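Local coordinates for probable branched-chain amino acid ABC transporter, amino acid binding protein (Thermus thermophilus, PDB 3LKB) that probably captures branched-chain amino acids, binding valine as found here, and hands them to an ABC transporter for uptake into the cell, at residues G24-A29 with I282-Y287; E200-Q205 with L223-L228; I214-K219 with G243-G248; F255-E260 with G355-E360. The protein carries 2 engineered substitutions. One frame throughout, in Å; residues are numbered along the deposited sequence.

Contact 1: G24-A29 with I282-Y287; sequences GAPYGA and IESVNY
Pro26 packs against Ser284, Asn286 and Tyr287 where helix 21-41 meets the start of helix 285-308, a helix-helix contact within the periplasmic binding protein fold of the leucine-binding family. The tight part is largely backbone: the CA atoms of Pro26 and Tyr287 are 4.8 Å apart. Tyr27 CA makes a CA-H...O contact of 3.4 Å with Asn286 O, and Pro26 O lies 3.4 Å from Tyr287 CD1, at the edge of the ring and near its plane. CG of Tyr287 stands anti to the backbone N (chi1 -166°); farther along the ring, CE1 comes near Ala29 C. Pro26 and Asn286 point the same way, side by side, CG of the proline 4.0 Å from Asn286 CB. Packing is looser at Ala29, whose CB stays 4.3 Å from Tyr287 CE1. On the periphery, partly exposed Ala25 takes no part and instead packs on Thr17 of the second subunit. Tyr27 points largely away, its side chain about 6 Å from the bound valine and its ring meeting Trp12. Tyr287 OH is hydrogen-bonded to Asp33. Ser284, the N-cap residue, bonds to Asp237, and its OG accepts from Asn286 N at 3.3 Å with an N-H...O angle of 149°.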
loop_
_atom_site.group_PDB
_atom_site.type_symbol
_atom_site.label_atom_id
_atom_site.label_comp_id
_atom_site.label_asym_id
_atom_site.label_seq_id
_atom_site.Cartn_x
_atom_site.Cartn_y
_atom_site.Cartn_z
ATOM N N GLY A 24 -2.292 -5.761 -5.657
ATOM C CA GLY A 24 -2.430 -6.608 -4.506
ATOM C C GLY A 24 -3.222 -6.006 -3.344
ATOM O O GLY A 24 -3.856 -6.754 -2.587
ATOM N N ALA A 25 -3.162 -4.680 -3.178
ATOM C CA ALA A 25 -3.896 -4.039 -2.088
ATOM C C ALA A 25 -5.441 -4.223 -2.216
ATOM O O ALA A 25 -6.074 -4.841 -1.351
ATOM C CB ALA A 25 -3.493 -2.558 -1.940
ATOM N N PRO A 26 -6.020 -3.760 -3.335
ATOM C CA PRO A 26 -7.448 -3.945 -3.553
ATOM C C PRO A 26 -7.855 -5.435 -3.648
ATOM O O PRO A 26 -8.905 -5.840 -3.102
ATOM C CB PRO A 26 -7.708 -3.154 -4.839
ATOM C CG PRO A 26 -6.377 -3.044 -5.535
ATOM C CD PRO A 26 -5.415 -2.907 -4.386
ATOM N N TYR A 27 -7.008 -6.247 -4.251
ATOM C CA TYR A 27 -7.226 -7.681 -4.268
ATOM C C TYR A 27 -7.307 -8.298 -2.853
ATOM O O TYR A 27 -8.230 -9.051 -2.551
ATOM C CB TYR A 27 -6.067 -8.344 -5.024
ATOM C CG TYR A 27 -6.310 -9.765 -5.432
ATOM C CD1 TYR A 27 -6.555 -10.078 -6.763
ATOM C CD2 TYR A 27 -6.277 -10.804 -4.504
ATOM C CE1 TYR A 27 -6.767 -11.393 -7.178
ATOM C CE2 TYR A 27 -6.485 -12.133 -4.910
ATOM C CZ TYR A 27 -6.733 -12.416 -6.257
ATOM O OH TYR A 27 -6.924 -13.727 -6.701
ATOM N N GLY A 28 -6.318 -7.996 -2.009
ATOM C CA GLY A 28 -6.285 -8.536 -0.664
ATOM C C GLY A 28 -7.528 -8.057 0.047
ATOM O O GLY A 28 -8.215 -8.822 0.721
ATOM N N ALA A 29 -7.865 -6.800 -0.176
ATOM C CA ALA A 29 -8.974 -6.208 0.538
ATOM C C ALA A 29 -10.290 -6.940 0.193
ATOM O O ALA A 29 -11.130 -7.199 1.060
ATOM C CB ALA A 29 -9.051 -4.657 0.210
ATOM N N ILE A 282 -13.354 0.344 -4.107
ATOM C CA ILE A 282 -14.655 -0.150 -4.525
ATOM C C ILE A 282 -14.657 -0.310 -6.059
ATOM O O ILE A 282 -15.152 -1.312 -6.583
ATOM C CB ILE A 282 -15.833 0.822 -4.166
ATOM C CG1 ILE A 282 -16.120 0.978 -2.644
ATOM C CG2 ILE A 282 -17.089 0.456 -4.928
ATOM C CD1 ILE A 282 -15.763 -0.182 -1.837
ATOM N N GLU A 283 -14.078 0.649 -6.776
ATOM C CA GLU A 283 -14.151 0.597 -8.231
ATOM C C GLU A 283 -13.006 -0.110 -8.950
ATOM O O GLU A 283 -13.014 -0.207 -10.174
ATOM C CB GLU A 283 -14.405 1.984 -8.826
ATOM C CG GLU A 283 -13.402 3.027 -8.492
ATOM C CD GLU A 283 -13.849 4.462 -8.910
ATOM O OE1 GLU A 283 -12.939 5.334 -9.056
ATOM O OE2 GLU A 283 -15.095 4.705 -9.074
ATOM N N SER A 284 -12.009 -0.574 -8.204
ATOM C CA SER A 284 -10.884 -1.186 -8.845
ATOM C C SER A 284 -11.285 -2.504 -9.473
ATOM O O SER A 284 -12.033 -3.271 -8.879
ATOM C CB SER A 284 -9.800 -1.425 -7.821
ATOM O OG SER A 284 -8.610 -1.831 -8.460
ATOM N N VAL A 285 -10.789 -2.782 -10.667
ATOM C CA VAL A 285 -11.009 -4.079 -11.272
ATOM C C VAL A 285 -10.328 -5.166 -10.443
ATOM O O VAL A 285 -10.755 -6.311 -10.454
ATOM C CB VAL A 285 -10.536 -4.128 -12.730
ATOM C CG1 VAL A 285 -8.985 -4.276 -12.815
ATOM C CG2 VAL A 285 -11.279 -5.254 -13.518
ATOM N N ASN A 286 -9.319 -4.797 -9.653
ATOM C CA ASN A 286 -8.663 -5.800 -8.780
ATOM C C ASN A 286 -9.399 -6.186 -7.486
ATOM O O ASN A 286 -9.287 -7.305 -6.975
ATOM C CB ASN A 286 -7.187 -5.468 -8.646
ATOM C CG ASN A 286 -6.501 -5.576 -10.002
ATOM O OD1 ASN A 286 -6.653 -6.596 -10.689
ATOM N ND2 ASN A 286 -5.853 -4.526 -10.442
ATOM N N TYR A 287 -10.214 -5.269 -7.004
ATOM C CA TYR A 287 -11.203 -5.585 -5.995
ATOM C C TYR A 287 -12.208 -6.563 -6.594
ATOM O O TYR A 287 -12.527 -7.560 -5.997
ATOM C CB TYR A 287 -11.843 -4.273 -5.530
ATOM C CG TYR A 287 -12.654 -4.367 -4.278
ATOM C CD1 TYR A 287 -12.035 -4.578 -3.066
ATOM C CD2 TYR A 287 -14.053 -4.282 -4.317
ATOM C CE1 TYR A 287 -12.749 -4.677 -1.909
ATOM C CE2 TYR A 287 -14.820 -4.383 -3.132
ATOM C CZ TYR A 287 -14.139 -4.593 -1.931
ATOM O OH TYR A 287 -14.793 -4.701 -0.737
#

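Contact 2: E200-Q205 with L223-L228; sequences EYVVHQ and LKMRHL
Glu200, Val202 and His204 alternate with Arg226 and Leu228 in the hydrogen bonding of two parallel strands, inclined by 20° to each other. Four backbone bonds fix the register: Arg226 N to Glu200 O (3.0 Å), Val202 N to Arg226 O (2.6 Å), Leu228 N to Val202 O (2.9 Å) and His204 N to Leu228 O (2.7 Å). CA-H...O contacts supplement them, the shortest from Tyr201 CA to Arg226 O. His204 CG stands anti to its carbonyl carbon (chi1 -71°), and ND1 adds a weak bond to the same Leu228 O, which lies at the ring edge.

Apolar packing on the face of Tyr201, Val203 and Leu228 brings Leu228 CD1 to the tyrosine ring edge, 4.0 Å from Tyr201 CD1, with Arg226 CB meeting this ring obliquely. On the other, Val202 CG2 sits over the His227 ring face, 3.8 Å from Met225 CE. His227 NE2 is buried with no polar partner in the model. Tyr201 OH bonds to Glu140, Glu200 OE2 forms a salt bridge with Lys141 and OE1 a hydrogen bond with Lys145 N.

Helix 208-220 links the strands in a beta-alpha-beta crossover of the kind that builds the Rossmann-like lobes of periplasmic binding proteins.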
loop_
_atom_site.group_PDB
_atom_site.type_symbol
_atom_site.label_atom_id
_atom_site.label_comp_id
_atom_site.label_asym_id
_atom_site.label_seq_id
_atom_site.Cartn_x
_atom_site.Cartn_y
_atom_site.Cartn_z
ATOM N N GLU A 200 5.228 1.348 -33.338
ATOM C CA GLU A 200 3.934 1.990 -33.554
ATOM C C GLU A 200 2.907 1.575 -32.526
ATOM O O GLU A 200 1.866 2.199 -32.388
ATOM C CB GLU A 200 3.432 1.744 -34.971
ATOM C CG GLU A 200 4.022 0.547 -35.653
ATOM C CD GLU A 200 3.905 0.612 -37.189
ATOM O OE1 GLU A 200 4.257 -0.399 -37.873
ATOM O OE2 GLU A 200 3.452 1.672 -37.691
ATOM N N TYR A 201 3.225 0.506 -31.805
ATOM C CA TYR A 201 2.324 -0.052 -30.836
ATOM C C TYR A 201 3.194 -0.523 -29.720
ATOM O O TYR A 201 4.147 -1.255 -29.945
ATOM C CB TYR A 201 1.597 -1.252 -31.412
ATOM C CG TYR A 201 0.601 -0.887 -32.471
ATOM C CD1 TYR A 201 -0.749 -0.737 -32.156
ATOM C CD2 TYR A 201 1.001 -0.701 -33.799
ATOM C CE1 TYR A 201 -1.671 -0.396 -33.132
ATOM C CE2 TYR A 201 0.072 -0.372 -34.804
ATOM C CZ TYR A 201 -1.255 -0.223 -34.463
ATOM O OH TYR A 201 -2.177 0.111 -35.428
ATOM N N VAL A 202 2.868 -0.109 -28.519
ATOM C CA VAL A 202 3.530 -0.655 -27.360
ATOM C C VAL A 202 2.546 -1.494 -26.544
ATOM O O VAL A 202 1.488 -1.009 -26.132
ATOM C CB VAL A 202 4.085 0.466 -26.458
ATOM C CG1 VAL A 202 4.901 -0.113 -25.365
ATOM C CG2 VAL A 202 4.889 1.382 -27.253
ATOM N N VAL A 203 2.899 -2.749 -26.317
ATOM C CA VAL A 203 2.068 -3.609 -25.495
ATOM C C VAL A 203 2.701 -3.730 -24.130
ATOM O O VAL A 203 3.873 -4.064 -24.036
ATOM C CB VAL A 203 1.954 -4.997 -26.109
ATOM C CG1 VAL A 203 1.261 -5.966 -25.142
ATOM C CG2 VAL A 203 1.216 -4.890 -27.416
ATOM N N HIS A 204 1.914 -3.486 -23.082
ATOM C CA HIS A 204 2.429 -3.549 -21.693
ATOM C C HIS A 204 1.993 -4.782 -20.917
ATOM O O HIS A 204 0.834 -5.168 -20.946
ATOM C CB HIS A 204 1.915 -2.346 -20.916
ATOM C CG HIS A 204 2.538 -1.043 -21.312
ATOM N ND1 HIS A 204 2.082 -0.283 -22.377
ATOM C CD2 HIS A 204 3.584 -0.360 -20.786
ATOM C CE1 HIS A 204 2.791 0.826 -22.463
ATOM N NE2 HIS A 204 3.709 0.804 -21.512
ATOM N N GLN A 205 2.914 -5.368 -20.165
ATOM C CA GLN A 205 2.558 -6.350 -19.143
ATOM C C GLN A 205 3.094 -5.861 -17.820
ATOM O O GLN A 205 4.265 -6.035 -17.484
ATOM C CB GLN A 205 3.159 -7.713 -19.480
ATOM C CG GLN A 205 3.172 -8.722 -18.333
ATOM C CD GLN A 205 1.774 -9.317 -17.961
ATOM O OE1 GLN A 205 0.726 -8.769 -18.297
ATOM N NE2 GLN A 205 1.785 -10.434 -17.232
ATOM N N LEU A 223 4.082 11.761 -28.672
ATOM C CA LEU A 223 4.291 10.625 -29.578
ATOM C C LEU A 223 2.979 10.019 -30.074
ATOM O O LEU A 223 1.941 10.150 -29.417
ATOM C CB LEU A 223 5.119 9.536 -28.929
ATOM C CG LEU A 223 6.425 9.878 -28.215
ATOM C CD1 LEU A 223 6.938 8.642 -27.530
ATOM C CD2 LEU A 223 7.474 10.418 -29.172
ATOM N N LYS A 224 3.039 9.342 -31.218
ATOM C CA LYS A 224 1.851 8.752 -31.828
ATOM C C LYS A 224 1.675 7.230 -31.603
ATOM O O LYS A 224 0.692 6.648 -32.077
ATOM C CB LYS A 224 1.819 9.024 -33.343
ATOM C CG LYS A 224 2.216 10.445 -33.784
ATOM C CD LYS A 224 1.165 11.520 -33.414
ATOM C CE LYS A 224 1.580 12.909 -33.933
ATOM N NZ LYS A 224 2.204 12.809 -35.301
ATOM N N MET A 225 2.606 6.586 -30.910
ATOM C CA MET A 225 2.494 5.157 -30.730
ATOM C C MET A 225 1.243 4.896 -29.910
ATOM O O MET A 225 0.892 5.667 -29.004
ATOM C CB MET A 225 3.671 4.562 -29.962
ATOM C CG MET A 225 5.036 5.204 -30.154
ATOM S SD MET A 225 6.199 4.480 -28.983
ATOM C CE MET A 225 5.476 5.091 -27.524
ATOM N N ARG A 226 0.582 3.805 -30.236
ATOM C CA ARG A 226 -0.542 3.326 -29.471
ATOM C C ARG A 226 -0.086 2.381 -28.338
ATOM O O ARG A 226 0.793 1.527 -28.542
ATOM C CB ARG A 226 -1.507 2.640 -30.426
ATOM C CG ARG A 226 -2.530 1.774 -29.761
ATOM C CD ARG A 226 -3.737 2.587 -29.276
ATOM N NE ARG A 226 -4.285 3.339 -30.389
ATOM C CZ ARG A 226 -5.573 3.628 -30.553
ATOM N NH1 ARG A 226 -6.518 3.248 -29.676
ATOM N NH2 ARG A 226 -5.912 4.332 -31.620
ATOM N N HIS A 227 -0.686 2.543 -27.150
ATOM C CA HIS A 227 -0.466 1.636 -26.024
ATOM C C HIS A 227 -1.629 0.683 -25.698
ATOM O O HIS A 227 -2.811 1.052 -25.697
ATOM C CB HIS A 227 -0.021 2.399 -24.774
ATOM C CG HIS A 227 1.190 3.257 -24.981
ATOM N ND1 HIS A 227 1.180 4.364 -25.803
ATOM C CD2 HIS A 227 2.434 3.193 -24.449
ATOM C CE1 HIS A 227 2.372 4.941 -25.778
ATOM N NE2 HIS A 227 3.155 4.237 -24.976
ATOM N N LEU A 228 -1.255 -0.561 -25.412
ATOM C CA LEU A 228 -2.180 -1.633 -25.085
ATOM C C LEU A 228 -1.620 -2.387 -23.890
ATOM O O LEU A 228 -0.447 -2.238 -23.548
ATOM C CB LEU A 228 -2.380 -2.584 -26.291
ATOM C CG LEU A 228 -2.511 -1.913 -27.690
ATOM C CD1 LEU A 228 -1.156 -1.436 -28.262
ATOM C CD2 LEU A 228 -3.181 -2.900 -28.672
#

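Contact 3: I214-K219 with G243-G248; sequences ILKDAK and GDAAEG
Ala245 pushes its CB against one side of the helical segment 214-219, between Leu215 and Lys219, one turn apart. The methyl carbon lies 3.5 Å from Leu215 O, the oxygen that also accepts the helical bond from Lys219 N, and 3.8 Å from Leu215 CB. Next along the backbone, Lys216 N is 3.7 Å from Ala245 CB.

Leu215 has CG anti to its carbonyl carbon (chi1 -54°) and CD1 anti to CA. CD1 thereby comes alongside the short 3-10 segment, 4.0 Å from Ala246 CA, and Ala245 O is also near. In Lys219, CG is anti to the backbone N (chi1 -166°), the chain runs extended as far as CE, and it bends only at the last torsion (chi4 66°). The aliphatic part does the packing, with CD 3.8 Å from Ala245 CB. The ammonium ends near Asp244 without forming a salt bridge, since NZ is 4.7 Å from Asp244 OD2. At that separation, on the exposed side, the opposite charges could still attract weakly. The side chain of Lys216 leads away, and its NZ is hydrogen-bonded to Leu241 O.

Gly243, just after helix 236-242, is the first residue to leave helical backbone angles, with positive phi. Leu215 also touches Leu238 and Ala242 of that helix and His227 of strand 226-229, so the contact seats the turn before strand 250-253 on helix 208-220.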
loop_
_atom_site.group_PDB
_atom_site.type_symbol
_atom_site.label_atom_id
_atom_site.label_comp_id
_atom_site.label_asym_id
_atom_site.label_seq_id
_atom_site.Cartn_x
_atom_site.Cartn_y
_atom_site.Cartn_z
ATOM N N ILE A 214 4.840 5.859 -18.060
ATOM C CA ILE A 214 5.194 5.817 -19.465
ATOM C C ILE A 214 4.207 6.672 -20.304
ATOM O O ILE A 214 4.655 7.459 -21.137
ATOM C CB ILE A 214 5.298 4.358 -19.965
ATOM C CG1 ILE A 214 6.569 3.718 -19.403
ATOM C CG2 ILE A 214 5.295 4.316 -21.489
ATOM C CD1 ILE A 214 6.607 2.219 -19.509
ATOM N N LEU A 215 2.894 6.550 -20.061
ATOM C CA LEU A 215 1.881 7.300 -20.818
ATOM C C LEU A 215 2.015 8.789 -20.597
ATOM O O LEU A 215 1.918 9.559 -21.528
ATOM C CB LEU A 215 0.443 6.891 -20.399
ATOM C CG LEU A 215 0.095 5.407 -20.465
ATOM C CD1 LEU A 215 -1.350 5.094 -19.985
ATOM C CD2 LEU A 215 0.381 4.870 -21.835
ATOM N N LYS A 216 2.230 9.187 -19.344
ATOM C CA LYS A 216 2.444 10.587 -19.022
ATOM C C LYS A 216 3.597 11.149 -19.836
ATOM O O LYS A 216 3.477 12.185 -20.438
ATOM C CB LYS A 216 2.664 10.759 -17.513
ATOM C CG LYS A 216 1.330 10.939 -16.800
ATOM C CD LYS A 216 1.258 10.310 -15.467
ATOM C CE LYS A 216 1.818 11.173 -14.355
ATOM N NZ LYS A 216 1.586 10.433 -13.035
ATOM N N ASP A 217 4.707 10.434 -19.877
ATOM C CA ASP A 217 5.844 10.878 -20.665
ATOM C C ASP A 217 5.531 10.861 -22.176
ATOM O O ASP A 217 5.840 11.831 -22.864
ATOM C CB ASP A 217 7.056 10.022 -20.324
ATOM C CG ASP A 217 7.690 10.426 -19.003
ATOM O OD1 ASP A 217 7.475 11.593 -18.567
ATOM O OD2 ASP A 217 8.391 9.570 -18.396
ATOM N N ALA A 218 4.880 9.790 -22.661
ATOM C CA ALA A 218 4.428 9.716 -24.059
ATOM C C ALA A 218 3.621 10.934 -24.511
ATOM O O ALA A 218 3.905 11.542 -25.552
ATOM C CB ALA A 218 3.639 8.464 -24.294
ATOM N N LYS A 219 2.626 11.281 -23.715
ATOM C CA LYS A 219 1.834 12.485 -23.927
ATOM C C LYS A 219 2.736 13.751 -23.983
ATOM O O LYS A 219 2.725 14.481 -24.977
ATOM C CB LYS A 219 0.771 12.573 -22.824
ATOM C CG LYS A 219 -0.321 13.565 -23.072
ATOM C CD LYS A 219 -1.139 13.828 -21.802
ATOM C CE LYS A 219 -1.911 15.183 -21.876
ATOM N NZ LYS A 219 -2.951 15.080 -22.954
ATOM N N GLY A 243 -4.588 9.814 -15.826
ATOM C CA GLY A 243 -5.527 10.861 -16.282
ATOM C C GLY A 243 -5.680 10.772 -17.792
ATOM O O GLY A 243 -5.836 9.714 -18.328
ATOM N N ASP A 244 -5.565 11.883 -18.475
ATOM C CA ASP A 244 -5.805 11.938 -19.895
ATOM C C ASP A 244 -4.768 11.254 -20.703
ATOM O O ASP A 244 -4.970 11.053 -21.908
ATOM C CB ASP A 244 -5.795 13.374 -20.364
ATOM C CG ASP A 244 -7.152 13.878 -20.593
ATOM O OD1 ASP A 244 -7.971 13.745 -19.640
ATOM O OD2 ASP A 244 -7.417 14.385 -21.724
ATOM N N ALA A 245 -3.632 10.955 -20.087
ATOM C CA ALA A 245 -2.606 10.300 -20.873
ATOM C C ALA A 245 -3.074 8.890 -21.164
ATOM O O ALA A 245 -2.518 8.236 -22.028
ATOM C CB ALA A 245 -1.191 10.340 -20.192
ATOM N N ALA A 246 -4.108 8.446 -20.456
ATOM C CA ALA A 246 -4.723 7.103 -20.694
ATOM C C ALA A 246 -5.671 7.016 -21.901
ATOM O O ALA A 246 -5.945 5.951 -22.408
ATOM C CB ALA A 246 -5.440 6.606 -19.450
ATOM N N GLU A 247 -6.194 8.141 -22.336
ATOM C CA GLU A 247 -7.109 8.145 -23.503
ATOM C C GLU A 247 -6.658 7.217 -24.628
ATOM O O GLU A 247 -5.543 7.340 -25.128
ATOM C CB GLU A 247 -7.199 9.566 -24.070
ATOM C CG GLU A 247 -8.393 9.739 -24.958
ATOM C CD GLU A 247 -9.718 9.661 -24.184
ATOM O OE1 GLU A 247 -9.761 9.840 -22.928
ATOM O OE2 GLU A 247 -10.718 9.416 -24.854
ATOM N N GLY A 248 -7.519 6.304 -25.049
ATOM C CA GLY A 248 -7.190 5.434 -26.176
ATOM C C GLY A 248 -6.377 4.202 -25.793
ATOM O O GLY A 248 -6.127 3.349 -26.636
#

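Contact 4: F255-E260 with G355-E360; sequences FYMAHE and GLRILE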
loop_
_atom_site.group_PDB
_atom_site.type_symbol
_atom_site.label_atom_id
_atom_site.label_comp_id
_atom_site.label_asym_id
_atom_site.label_seq_id
_atom_site.Cartn_x
_atom_site.Cartn_y
_atom_site.Cartn_z
ATOM N N PHE A 255 -12.859 -9.338 -16.954
ATOM C CA PHE A 255 -13.814 -8.764 -16.003
ATOM C C PHE A 255 -14.832 -7.806 -16.611
ATOM O O PHE A 255 -14.604 -7.229 -17.669
ATOM C CB PHE A 255 -13.085 -8.123 -14.801
ATOM C CG PHE A 255 -12.330 -9.142 -13.966
ATOM C CD1 PHE A 255 -10.985 -9.441 -14.251
ATOM C CD2 PHE A 255 -12.996 -9.881 -12.962
ATOM C CE1 PHE A 255 -10.311 -10.441 -13.529
ATOM C CE2 PHE A 255 -12.321 -10.881 -12.212
ATOM C CZ PHE A 255 -10.984 -11.160 -12.494
ATOM N N TYR A 256 -15.988 -7.706 -15.949
ATOM C CA TYR A 256 -16.933 -6.639 -16.154
ATOM C C TYR A 256 -16.352 -5.370 -15.538
ATOM O O TYR A 256 -15.535 -5.444 -14.576
ATOM C CB TYR A 256 -18.235 -6.982 -15.418
ATOM C CG TYR A 256 -19.066 -8.004 -16.120
ATOM C CD1 TYR A 256 -19.611 -7.725 -17.372
ATOM C CD2 TYR A 256 -19.316 -9.246 -15.564
ATOM C CE1 TYR A 256 -20.377 -8.640 -18.044
ATOM C CE2 TYR A 256 -20.113 -10.193 -16.252
ATOM C CZ TYR A 256 -20.616 -9.870 -17.486
ATOM O OH TYR A 256 -21.392 -10.732 -18.221
ATOM N N MET A 257 -16.784 -4.219 -16.068
ATOM C CA MET A 257 -16.439 -2.927 -15.503
ATOM C C MET A 257 -17.410 -2.496 -14.434
ATOM O O MET A 257 -18.567 -2.964 -14.372
ATOM C CB MET A 257 -16.419 -1.863 -16.574
ATOM C CG MET A 257 -15.530 -2.181 -17.787
ATOM S SD MET A 257 -13.788 -2.296 -17.268
ATOM C CE MET A 257 -13.151 -3.033 -18.693
ATOM N N ALA A 258 -16.945 -1.548 -13.639
ATOM C CA ALA A 258 -17.709 -0.961 -12.561
ATOM C C ALA A 258 -19.004 -0.285 -13.056
ATOM O O ALA A 258 -19.963 -0.135 -12.278
ATOM C CB ALA A 258 -16.842 0.041 -11.811
ATOM N N HIS A 259 -19.049 0.068 -14.336
ATOM C CA HIS A 259 -20.191 0.784 -14.849
ATOM C C HIS A 259 -21.155 -0.118 -15.563
ATOM O O HIS A 259 -22.175 0.346 -16.032
ATOM C CB HIS A 259 -19.767 1.964 -15.745
ATOM C CG HIS A 259 -19.126 1.549 -17.034
ATOM N ND1 HIS A 259 -17.756 1.431 -17.182
ATOM C CD2 HIS A 259 -19.663 1.245 -18.243
ATOM C CE1 HIS A 259 -17.482 1.065 -18.425
ATOM N NE2 HIS A 259 -18.617 0.950 -19.089
ATOM N N GLU A 260 -20.858 -1.400 -15.661
ATOM C CA GLU A 260 -21.847 -2.325 -16.246
ATOM C C GLU A 260 -22.824 -2.926 -15.203
ATOM O O GLU A 260 -22.598 -2.875 -13.976
ATOM C CB GLU A 260 -21.151 -3.407 -17.075
ATOM C CG GLU A 260 -20.365 -2.876 -18.254
ATOM C CD GLU A 260 -19.437 -3.926 -18.873
ATOM O OE1 GLU A 260 -18.346 -4.194 -18.295
ATOM O OE2 GLU A 260 -19.795 -4.465 -19.967
ATOM N N GLY A 355 -13.345 -16.497 -21.612
ATOM C CA GLY A 355 -13.494 -15.321 -22.468
ATOM C C GLY A 355 -12.869 -14.052 -21.899
ATOM O O GLY A 355 -12.670 -13.898 -20.666
ATOM N N LEU A 356 -12.536 -13.142 -22.812
ATOM C CA LEU A 356 -11.995 -11.840 -22.465
ATOM C C LEU A 356 -12.533 -10.871 -23.505
ATOM O O LEU A 356 -13.138 -11.312 -24.495
ATOM C CB LEU A 356 -10.450 -11.847 -22.411
ATOM C CG LEU A 356 -9.667 -12.424 -23.597
ATOM C CD1 LEU A 356 -9.855 -11.614 -24.820
ATOM C CD2 LEU A 356 -8.204 -12.471 -23.268
ATOM N N ARG A 357 -12.365 -9.576 -23.255
ATOM C CA ARG A 357 -12.647 -8.566 -24.258
ATOM C C ARG A 357 -11.479 -7.589 -24.310
ATOM O O ARG A 357 -10.607 -7.587 -23.427
ATOM C CB ARG A 357 -13.925 -7.756 -23.895
ATOM C CG ARG A 357 -15.190 -8.549 -23.539
ATOM C CD ARG A 357 -16.287 -7.611 -23.126
ATOM N NE ARG A 357 -16.141 -7.157 -21.742
ATOM C CZ ARG A 357 -16.996 -6.347 -21.110
ATOM N NH1 ARG A 357 -18.080 -5.895 -21.757
ATOM N NH2 ARG A 357 -16.759 -5.979 -19.836
ATOM N N ILE A 358 -11.440 -6.793 -25.372
ATOM C CA ILE A 358 -10.595 -5.626 -25.407
ATOM C C ILE A 358 -11.470 -4.405 -25.106
ATOM O O ILE A 358 -12.561 -4.230 -25.678
ATOM C CB ILE A 358 -9.917 -5.465 -26.789
ATOM C CG1 ILE A 358 -9.237 -6.770 -27.265
ATOM C CG2 ILE A 358 -9.011 -4.230 -26.890
ATOM C CD1 ILE A 358 -8.268 -7.309 -26.385
ATOM N N LEU A 359 -11.006 -3.567 -24.184
ATOM C CA LEU A 359 -11.715 -2.324 -23.869
ATOM C C LEU A 359 -10.810 -1.146 -24.225
ATOM O O LEU A 359 -9.583 -1.289 -24.213
ATOM C CB LEU A 359 -12.156 -2.274 -22.400
ATOM C CG LEU A 359 -12.959 -3.540 -21.977
ATOM C CD1 LEU A 359 -12.164 -4.680 -21.384
ATOM C CD2 LEU A 359 -14.110 -3.260 -21.066
ATOM N N GLU A 360 -11.411 -0.003 -24.572
ATOM C CA GLU A 360 -10.674 1.184 -24.902
ATOM C C GLU A 360 -11.023 2.264 -23.900
ATOM O O GLU A 360 -12.212 2.468 -23.602
ATOM C CB GLU A 360 -11.034 1.668 -26.308
ATOM C CG GLU A 360 -10.271 2.973 -26.661
ATOM C CD GLU A 360 -10.504 3.511 -28.060
ATOM O OE1 GLU A 360 -11.325 2.978 -28.843
ATOM O OE2 GLU A 360 -9.862 4.516 -28.387
HETATM O O HOH W 1 -14.065 -7.896 -20.257
#
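Arg357 grips Glu260 end-on, each terminal nitrogen bonding a different carboxylate oxygen: NH2 to OE1 at 2.8 Å and NH1 to OE2 at 2.9 Å. The side chains meet tip to tip, both oxygens use their syn lone pairs, and the planes of the two groups differ by only 12°, the geometry of a bidentate salt bridge. A second donor steadies the carboxylate: Met257 N reaches Glu260 OE1 at 2.7 Å, almost straight (176°) and nearly in line with the C-O bond. This bond spans the type I turn from Met257 to Glu260, which the backbone bond from Glu260 N to Met257 O also closes.

Phe255 O takes a weaker bond from Arg357 NH2, 3.3 Å long, lying at the edge of the guanidinium. The arginine bends at chi3 (-80°), which places NE; NE donates to a water at 2.7 Å, and the same water donates to Phe255 O. One carbonyl is thus reached by the arginine both directly and through water.

Packing surrounds this polar cluster. The Tyr256 side chain crosses that of Arg357 at about a right angle. Leu359 CD2 lies 3.9 Å above one face of the guanidinium, offset toward its rim, and 3.7 Å from Met257 CG. The still shorter approach of Met257 CE to this leucine is doubtful.

Outside these segments, Arg357 pairs with Thr253 through the backbone, as antiparallel strands 250-253 and 357-362 lie side by side. The contact therefore secures the loop leaving strand 250-253 to a neighbouring strand, consistent with an interdomain connection of a periplasmic binding protein.

In the fold
Contacts 2 and 3, centres 10 Å apart, alternate along the chain: the first joins strands 201-205 and 226-229, the second lies on helix 208-220, which links them, and Leu223 N probably bonds Ala218 O. Contact 4 reaches the same seven-stranded sheet through strand 357-362, about 20 Å between centres from both, and Glu360 passes near Arg226 and Gly248. Contact 1, by centres about 25 Å from contact 2 and 16 Å from contact 4, touches the latter through Val285 and Phe255. Contacts 2 and 3 fall within the chain span of contact 1, which contact 4 crosses, consistent with contact 4 helping to connect the sheet lobe with the helices near the bound valine.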